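Local coordinates for uncharacterized tRNA/rRNA methyltransferase HI_0380 (Haemophilus influenzae, PDB 3ILK), which probably binds RNA and methylates it, using S-adenosyl-L-methionine as the methyl donor, at residues A[25-39]-A[51-65]. Numbering follows the deposited sequence. Where two conformers were deposited one is given.
Sequences ARAMKTMGLTQLCLV and LSAGAENIVKNARVV. With SO4 (sulfate ion), chain I.
Ile-58 of helix 56-61 is wedged between helix 18-31 and strand 35-39, at the edge of the parallel sheet of this SPOUT-type methyltransferase domain. CG2, anti to the backbone N, packs on Ala-25 CB, Leu-36 CB and the Met-28 CE methyl, while CD1 presses tightly against Lys-29 CB at 3.4 Å. Ala-25 CB also meets Val-59 CG2 at 3.7 Å, and Ala-55, the N-cap residue, lays its methyl along the Lys-29 chain. With CG anti to the backbone N (chi1 -167°) and the rest extended, Lys-29 carries NZ to Gly-54 O, in the type I' turn Ser-52 to Ala-55, at 2.7 Å and to Asn-57 OD1 at 3.2 Å; NZ lies above the Asn-57 side-chain carbonyl plane. Arg-26 stretches over the same turn, one guanidinium face covered near its rim by Ala-53 CB, and its NH1 donates to O3 of a sulfate ion, probably from the crystallisation liquor, at 2.7 Å. The sulfate is hydrogen-bonded also to Asn-20 and Asn-144 of the second subunit, whose Tyr-140 packs on Arg-26 and Lys-29. Strand 63-65 pairs in parallel with strand 35-39 as this chain's outermost strand on that side: Arg-63 N donates to Leu-36 O, and Leu-38 is hydrogen-bonded through its N to Arg-63 O and through its O to Val-65 N. Cys-37 and Val-39 meet Val-65 on the face covered by helix 68-71, whereas Leu-36 CD2 rests on Ala-62 CB. Between helix 56-61 and strand 35-39, one water donates to Thr-34 O and Ile-58 O, the latter at 2.7 Å, and accepts from Leu-36 N.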
ATOM      1  N   ALA A  25       1.287 -22.422   5.053  1.00 23.08           N
ATOM      2  CA  ALA A  25      -0.019 -22.761   4.440  1.00 22.98           C
ATOM      3  C   ALA A  25      -1.032 -21.644   4.690  1.00 22.07           C
ATOM      4  O   ALA A  25      -1.726 -21.208   3.785  1.00 21.81           O
ATOM      5  CB  ALA A  25      -0.567 -24.057   5.038  1.00 20.27           C
ATOM      6  N   ARG A  26      -1.117 -21.197   5.936  1.00 21.10           N
ATOM      7  CA  ARG A  26      -1.904 -19.981   6.257  1.00 21.75           C
ATOM      8  C   ARG A  26      -1.521 -18.753   5.385  1.00 22.06           C
ATOM      9  O   ARG A  26      -2.402 -18.161   4.712  1.00 21.04           O
ATOM     10  CB  ARG A  26      -1.834 -19.711   7.784  1.00 22.18           C
ATOM     11  CG  ARG A  26      -2.707 -18.546   8.281  1.00 23.72           C
ATOM     12  CD  ARG A  26      -2.407 -18.259   9.730  1.00 25.84           C
ATOM     13  NE  ARG A  26      -3.374 -17.331  10.343  1.00 30.11           N
ATOM     14  CZ  ARG A  26      -3.352 -16.952  11.613  1.00 25.25           C
ATOM     15  NH1 ARG A  26      -2.435 -17.421  12.435  1.00 26.39           N
ATOM     16  NH2 ARG A  26      -4.255 -16.111  12.063  1.00 28.43           N
ATOM     17  N   ALA A  27      -0.229 -18.381   5.355  1.00 21.11           N
ATOM     18  CA  ALA A  27       0.240 -17.246   4.504  1.00 20.77           C
ATOM     19  C   ALA A  27      -0.194 -17.388   3.031  1.00 20.16           C
ATOM     20  O   ALA A  27      -0.787 -16.468   2.453  1.00 18.97           O
ATOM     21  CB  ALA A  27       1.790 -17.042   4.593  1.00 20.35           C
HETATM   22  N   MSE A  28       0.030 -18.557   2.473  1.00 20.18           N
HETATM   23  CA  MSE A  28      -0.452 -18.881   1.133  1.00 20.28           C
HETATM   24  C   MSE A  28      -1.966 -18.654   0.929  1.00 20.43           C
HETATM   25  O   MSE A  28      -2.390 -18.057  -0.112  1.00 20.27           O
HETATM   26  CB  MSE A  28      -0.160 -20.350   0.801  1.00 22.62           C
HETATM   27  CG  MSE A  28       1.317 -20.704   0.732  1.00 21.81           C
HETATM   28 SE   MSE A  28       1.683 -22.593   0.520  0.60 20.93          SE
HETATM   29  CE  MSE A  28       0.712 -23.084  -1.056  1.00 13.17           C
ATOM     30  N   LYS A  29      -2.774 -19.215   1.826  1.00 18.51           N
ATOM     31  CA  LYS A  29      -4.211 -19.111   1.693  1.00 19.46           C
ATOM     32  C   LYS A  29      -4.703 -17.659   1.784  1.00 19.65           C
ATOM     33  O   LYS A  29      -5.659 -17.307   1.102  1.00 20.16           O
ATOM     34  CB  LYS A  29      -4.953 -20.005   2.711  1.00 18.61           C
ATOM     35  CG  LYS A  29      -6.468 -20.167   2.413  1.00 17.42           C
ATOM     36  CD  LYS A  29      -7.097 -21.162   3.326  1.00 23.40           C
ATOM     37  CE  LYS A  29      -8.566 -21.418   2.975  1.00 25.51           C
ATOM     38  NZ  LYS A  29      -9.095 -22.487   3.826  1.00 24.94           N
ATOM     39  N   THR A  30      -4.067 -16.822   2.605  1.00 19.43           N
ATOM     40  CA  THR A  30      -4.495 -15.428   2.709  1.00 19.30           C
ATOM     41  C   THR A  30      -4.342 -14.762   1.347  1.00 19.39           C
ATOM     42  O   THR A  30      -4.953 -13.751   1.112  1.00 18.35           O
ATOM     43  CB  THR A  30      -3.671 -14.579   3.747  1.00 19.92           C
ATOM     44  OG1 THR A  30      -2.291 -14.525   3.357  1.00 21.07           O
ATOM     45  CG2 THR A  30      -3.753 -15.151   5.124  1.00 18.53           C
HETATM   46  N   MSE A  31      -3.502 -15.320   0.464  1.00 19.58           N
HETATM   47  CA  MSE A  31      -3.224 -14.673  -0.830  1.00 18.98           C
HETATM   48  C   MSE A  31      -3.770 -15.452  -2.011  1.00 20.46           C
HETATM   49  O   MSE A  31      -3.669 -15.005  -3.158  1.00 21.52           O
HETATM   50  CB  MSE A  31      -1.723 -14.384  -1.020  1.00 17.95           C
HETATM   51  CG  MSE A  31      -1.176 -13.396  -0.017  1.00 18.91           C
HETATM   52 SE   MSE A  31      -1.957 -11.616  -0.159  0.80 22.83          SE
HETATM   53  CE  MSE A  31      -2.343 -11.250   1.703  1.00 18.22           C
ATOM     54  N   GLY A  32      -4.394 -16.592  -1.762  1.00 20.76           N
ATOM     55  CA  GLY A  32      -5.015 -17.325  -2.878  1.00 20.72           C
ATOM     56  C   GLY A  32      -4.156 -18.455  -3.465  1.00 21.24           C
ATOM     57  O   GLY A  32      -4.548 -19.048  -4.484  1.00 21.38           O
ATOM     58  N   LEU A  33      -3.001 -18.743  -2.854  1.00 20.73           N
ATOM     59  CA  LEU A  33      -2.143 -19.875  -3.285  0.50 21.11           C
ATOM     60  C   LEU A  33      -2.655 -21.167  -2.686  1.00 20.94           C
ATOM     61  O   LEU A  33      -3.193 -21.187  -1.552  1.00 22.06           O
ATOM     62  CB  LEU A  33      -0.664 -19.668  -2.904  0.50 19.54           C
ATOM     63  CG  LEU A  33       0.039 -18.539  -3.667  0.50 21.34           C
ATOM     64  CD1 LEU A  33       1.475 -18.340  -3.188  0.50 15.94           C
ATOM     65  CD2 LEU A  33      -0.027 -18.755  -5.202  0.50 17.54           C
ATOM     66  N   THR A  34      -2.516 -22.242  -3.433  1.00 21.77           N
ATOM     67  CA  THR A  34      -3.034 -23.540  -2.962  1.00 22.23           C
ATOM     68  C   THR A  34      -2.072 -24.723  -3.078  1.00 21.82           C
ATOM     69  O   THR A  34      -2.357 -25.770  -2.506  1.00 23.11           O
ATOM     70  CB  THR A  34      -4.285 -23.936  -3.757  1.00 21.73           C
ATOM     71  OG1 THR A  34      -3.946 -23.902  -5.148  1.00 23.21           O
ATOM     72  CG2 THR A  34      -5.440 -22.950  -3.515  1.00 24.62           C
ATOM     73  N   GLN A  35      -0.987 -24.622  -3.848  1.00 21.42           N
ATOM     74  CA  GLN A  35      -0.167 -25.811  -4.104  1.00 22.96           C
ATOM     75  C   GLN A  35       1.092 -25.803  -3.307  1.00 22.29           C
ATOM     76  O   GLN A  35       1.996 -25.032  -3.601  1.00 23.09           O
ATOM     77  CB  GLN A  35       0.248 -25.931  -5.552  1.00 24.73           C
ATOM     78  CG  GLN A  35      -0.868 -25.720  -6.551  1.00 31.11           C
ATOM     79  CD  GLN A  35      -1.434 -27.012  -7.033  1.00 41.65           C
ATOM     80  OE1 GLN A  35      -1.201 -27.411  -8.177  1.00 47.69           O
ATOM     81  NE2 GLN A  35      -2.158 -27.710  -6.158  1.00 45.06           N
ATOM     82  N   LEU A  36       1.156 -26.703  -2.347  1.00 20.97           N
ATOM     83  CA  LEU A  36       2.248 -26.796  -1.426  1.00 20.84           C
ATOM     84  C   LEU A  36       2.997 -28.151  -1.597  1.00 20.80           C
ATOM     85  O   LEU A  36       2.386 -29.219  -1.663  1.00 20.37           O
ATOM     86  CB  LEU A  36       1.710 -26.644   0.031  1.00 19.65           C
ATOM     87  CG  LEU A  36       2.798 -26.803   1.089  1.00 18.79           C
ATOM     88  CD1 LEU A  36       3.797 -25.629   1.007  1.00 21.14           C
ATOM     89  CD2 LEU A  36       2.176 -26.905   2.527  1.00 18.34           C
ATOM     90  N   CYS A  37       4.322 -28.073  -1.653  1.00 22.02           N
ATOM     91  CA  CYS A  37       5.196 -29.239  -1.709  1.00 22.70           C
ATOM     92  C   CYS A  37       6.306 -29.128  -0.653  1.00 23.77           C
ATOM     93  O   CYS A  37       7.008 -28.092  -0.574  1.00 24.85           O
ATOM     94  CB  CYS A  37       5.768 -29.332  -3.114  1.00 22.26           C
ATOM     95  SG  CYS A  37       6.888 -30.694  -3.430  1.00 26.06           S
ATOM     96  N   LEU A  38       6.420 -30.174   0.172  1.00 21.91           N
ATOM     97  CA  LEU A  38       7.456 -30.373   1.197  1.00 21.56           C
ATOM     98  C   LEU A  38       8.563 -31.360   0.751  1.00 21.42           C
ATOM     99  O   LEU A  38       8.246 -32.450   0.238  1.00 19.83           O
ATOM    100  CB  LEU A  38       6.798 -30.856   2.497  1.00 20.05           C
ATOM    101  CG  LEU A  38       5.503 -30.129   2.953  1.00 20.24           C
ATOM    102  CD1 LEU A  38       4.984 -30.727   4.281  1.00 18.03           C
ATOM    103  CD2 LEU A  38       5.754 -28.590   3.090  1.00 19.06           C
ATOM    104  N   VAL A  39       9.834 -30.939   0.883  1.00 21.60           N
ATOM    105  CA  VAL A  39      10.986 -31.829   0.683  1.00 22.20           C
ATOM    106  C   VAL A  39      11.482 -32.244   2.040  1.00 23.40           C
ATOM    107  O   VAL A  39      11.876 -31.397   2.865  1.00 24.69           O
ATOM    108  CB  VAL A  39      12.089 -31.192  -0.145  1.00 23.16           C
ATOM    109  CG1 VAL A  39      13.271 -32.189  -0.470  1.00 18.93           C
ATOM    110  CG2 VAL A  39      11.501 -30.600  -1.523  1.00 22.34           C
ATOM    111  N   LEU A  51      -1.400 -24.662  13.392  1.00 21.23           N
ATOM    112  CA  LEU A  51      -0.905 -23.357  12.950  1.00 21.92           C
ATOM    113  C   LEU A  51      -1.429 -22.912  11.559  1.00 22.64           C
ATOM    114  O   LEU A  51      -1.189 -21.758  11.111  1.00 22.04           O
ATOM    115  CB  LEU A  51       0.640 -23.330  13.039  1.00 21.02           C
ATOM    116  CG  LEU A  51       1.220 -22.898  14.393  1.00 25.52           C
ATOM    117  CD1 LEU A  51       0.655 -23.748  15.541  1.00 20.97           C
ATOM    118  CD2 LEU A  51       2.735 -22.947  14.402  1.00 27.30           C
ATOM    119  N   SER A  52      -2.125 -23.815  10.854  1.00 22.57           N
ATOM    120  CA  SER A  52      -2.651 -23.455   9.533  1.00 22.13           C
ATOM    121  C   SER A  52      -3.891 -22.559   9.697  1.00 22.14           C
ATOM    122  O   SER A  52      -4.283 -21.803   8.782  1.00 21.32           O
ATOM    123  CB  SER A  52      -2.956 -24.708   8.696  1.00 22.19           C
ATOM    124  OG  SER A  52      -4.179 -25.271   9.120  1.00 22.11           O
ATOM    125  N   ALA A  53      -4.518 -22.670  10.862  1.00 20.52           N
ATOM    126  CA  ALA A  53      -5.587 -21.753  11.248  1.00 21.77           C
ATOM    127  C   ALA A  53      -6.761 -21.657  10.245  1.00 21.67           C
ATOM    128  O   ALA A  53      -7.214 -20.569   9.934  1.00 22.20           O
ATOM    129  CB  ALA A  53      -4.996 -20.336  11.569  1.00 20.35           C
ATOM    130  N   GLY A  54      -7.229 -22.791   9.745  1.00 21.45           N
ATOM    131  CA  GLY A  54      -8.256 -22.825   8.715  1.00 21.22           C
ATOM    132  C   GLY A  54      -7.681 -23.099   7.323  1.00 21.77           C
ATOM    133  O   GLY A  54      -8.438 -23.226   6.334  1.00 22.07           O
ATOM    134  N   ALA A  55      -6.359 -23.183   7.223  1.00 20.84           N
ATOM    135  CA  ALA A  55      -5.743 -23.556   5.968  1.00 20.61           C
ATOM    136  C   ALA A  55      -5.353 -25.040   5.953  1.00 20.82           C
ATOM    137  O   ALA A  55      -4.369 -25.445   5.301  1.00 21.71           O
ATOM    138  CB  ALA A  55      -4.537 -22.672   5.690  1.00 19.80           C
ATOM    139  N   GLU A  56      -6.111 -25.872   6.651  1.00 20.38           N
ATOM    140  CA  GLU A  56      -5.788 -27.294   6.714  1.00 21.16           C
ATOM    141  C   GLU A  56      -5.791 -27.964   5.340  1.00 20.81           C
ATOM    142  O   GLU A  56      -5.009 -28.887   5.098  1.00 20.79           O
ATOM    143  CB  GLU A  56      -6.744 -28.053   7.631  1.00 21.42           C
ATOM    144  CG  GLU A  56      -6.598 -27.749   9.122  1.00 25.19           C
ATOM    145  CD  GLU A  56      -7.343 -26.485   9.550  1.00 30.93           C
ATOM    146  OE1 GLU A  56      -7.857 -25.756   8.676  1.00 30.99           O
ATOM    147  OE2 GLU A  56      -7.427 -26.222  10.774  1.00 34.63           O
ATOM    148  N   ASN A  57      -6.687 -27.521   4.461  1.00 19.98           N
ATOM    149  CA  ASN A  57      -6.822 -28.137   3.150  1.00 20.76           C
ATOM    150  C   ASN A  57      -5.475 -28.144   2.429  1.00 20.48           C
ATOM    151  O   ASN A  57      -5.082 -29.159   1.782  1.00 19.50           O
ATOM    152  CB  ASN A  57      -7.894 -27.422   2.309  1.00 20.86           C
ATOM    153  CG  ASN A  57      -7.557 -25.926   2.049  1.00 25.75           C
ATOM    154  OD1 ASN A  57      -7.393 -25.108   2.988  1.00 27.61           O
ATOM    155  ND2 ASN A  57      -7.453 -25.571   0.768  1.00 28.07           N
ATOM    156  N   ILE A  58      -4.760 -27.021   2.561  1.00 20.62           N
ATOM    157  CA  ILE A  58      -3.445 -26.846   1.901  1.00 20.65           C
ATOM    158  C   ILE A  58      -2.426 -27.848   2.455  1.00 20.73           C
ATOM    159  O   ILE A  58      -1.737 -28.492   1.690  1.00 19.64           O
ATOM    160  CB  ILE A  58      -2.982 -25.354   1.944  1.00 20.73           C
ATOM    161  CG1 ILE A  58      -3.978 -24.472   1.155  1.00 22.61           C
ATOM    162  CG2 ILE A  58      -1.512 -25.216   1.499  1.00 17.37           C
ATOM    163  CD1 ILE A  58      -3.797 -22.922   1.278  1.00 24.88           C
ATOM    164  N   VAL A  59      -2.409 -28.028   3.782  1.00 20.38           N
ATOM    165  CA  VAL A  59      -1.541 -28.998   4.445  1.00 19.81           C
ATOM    166  C   VAL A  59      -1.907 -30.442   4.077  1.00 20.27           C
ATOM    167  O   VAL A  59      -0.997 -31.261   3.820  1.00 20.20           O
ATOM    168  CB  VAL A  59      -1.611 -28.829   5.977  1.00 20.55           C
ATOM    169  CG1 VAL A  59      -0.723 -29.880   6.723  1.00 18.15           C
ATOM    170  CG2 VAL A  59      -1.264 -27.417   6.368  1.00 18.31           C
ATOM    171  N   LYS A  60      -3.216 -30.744   4.002  1.00 20.33           N
ATOM    172  CA  LYS A  60      -3.686 -32.105   3.613  1.00 21.44           C
ATOM    173  C   LYS A  60      -3.246 -32.465   2.213  1.00 20.81           C
ATOM    174  O   LYS A  60      -2.794 -33.595   1.933  1.00 20.78           O
ATOM    175  CB  LYS A  60      -5.239 -32.202   3.663  1.00 21.97           C
ATOM    176  CG  LYS A  60      -5.877 -32.190   5.048  1.00 23.54           C
ATOM    177  CD  LYS A  60      -7.421 -32.274   4.883  1.00 26.85           C
ATOM    178  CE  LYS A  60      -8.125 -32.167   6.213  1.00 28.57           C
ATOM    179  NZ  LYS A  60      -9.625 -32.147   6.106  1.00 28.34           N
ATOM    180  N   ASN A  61      -3.389 -31.498   1.306  1.00 20.60           N
ATOM    181  CA  ASN A  61      -3.143 -31.779  -0.108  1.00 20.24           C
ATOM    182  C   ASN A  61      -1.693 -31.634  -0.525  1.00 20.23           C
ATOM    183  O   ASN A  61      -1.348 -31.881  -1.662  1.00 20.51           O
ATOM    184  CB  ASN A  61      -4.110 -30.947  -0.976  1.00 21.13           C
ATOM    185  CG  ASN A  61      -5.574 -31.457  -0.875  1.00 21.45           C
ATOM    186  OD1 ASN A  61      -6.479 -30.710  -0.558  1.00 27.80           O
ATOM    187  ND2 ASN A  61      -5.783 -32.718  -1.145  1.00 25.07           N
ATOM    188  N   ALA A  62      -0.824 -31.240   0.390  1.00 20.38           N
ATOM    189  CA  ALA A  62       0.574 -31.035   0.051  1.00 20.42           C
ATOM    190  C   ALA A  62       1.231 -32.308  -0.428  1.00 21.48           C
ATOM    191  O   ALA A  62       0.963 -33.388   0.066  1.00 21.48           O
ATOM    192  CB  ALA A  62       1.366 -30.440   1.218  1.00 20.21           C
ATOM    193  N   ARG A  63       2.044 -32.158  -1.478  1.00 22.77           N
ATOM    194  CA  ARG A  63       3.023 -33.140  -1.847  1.00 23.39           C
ATOM    195  C   ARG A  63       4.127 -33.269  -0.795  1.00 23.61           C
ATOM    196  O   ARG A  63       4.499 -32.305  -0.137  1.00 22.57           O
ATOM    197  CB  ARG A  63       3.695 -32.739  -3.143  1.00 23.99           C
ATOM    198  CG  ARG A  63       2.831 -32.894  -4.244  1.00 27.24           C
ATOM    199  CD  ARG A  63       3.588 -32.652  -5.539  1.00 35.49           C
ATOM    200  NE  ARG A  63       2.557 -32.626  -6.563  1.00 36.91           N
ATOM    201  CZ  ARG A  63       2.777 -32.688  -7.859  1.00 35.91           C
ATOM    202  NH1 ARG A  63       4.024 -32.778  -8.318  1.00 29.36           N
ATOM    203  NH2 ARG A  63       1.724 -32.673  -8.667  1.00 33.40           N
ATOM    204  N   VAL A  64       4.656 -34.482  -0.695  1.00 21.19           N
ATOM    205  CA  VAL A  64       5.796 -34.740   0.150  1.00 20.40           C
ATOM    206  C   VAL A  64       6.754 -35.648  -0.569  1.00 19.85           C
ATOM    207  O   VAL A  64       6.469 -36.832  -0.796  1.00 20.21           O
ATOM    208  CB  VAL A  64       5.419 -35.370   1.456  1.00 18.06           C
ATOM    209  CG1 VAL A  64       6.654 -35.370   2.345  1.00 19.91           C
ATOM    210  CG2 VAL A  64       4.318 -34.581   2.096  1.00 20.01           C
ATOM    211  N   VAL A  65       7.913 -35.080  -0.894  1.00 20.30           N
ATOM    212  CA  VAL A  65       8.927 -35.801  -1.658  1.00 20.42           C
ATOM    213  C   VAL A  65      10.281 -35.716  -0.938  1.00 21.03           C
ATOM    214  O   VAL A  65      10.467 -34.920   0.013  1.00 19.81           O
ATOM    215  CB  VAL A  65       9.044 -35.288  -3.152  1.00 20.54           C
ATOM    216  CG1 VAL A  65       7.679 -35.442  -3.903  1.00 20.46           C
ATOM    217  CG2 VAL A  65       9.566 -33.804  -3.244  1.00 19.71           C
TER
HETATM  218  S   SO4 I 246      -2.868 -16.162  15.851  0.70 55.30           S
HETATM  219  O1  SO4 I 246      -4.208 -16.632  15.554  0.70 56.20           O
HETATM  220  O2  SO4 I 246      -2.105 -17.235  16.498  0.70 57.66           O
HETATM  221  O3  SO4 I 246      -2.183 -15.804  14.617  0.70 57.30           O
HETATM  222  O4  SO4 I 246      -2.891 -15.009  16.726  0.70 57.54           O
HETATM  223  O   HOH W   1      -1.437 -28.177  -0.986  1.00 16.73           O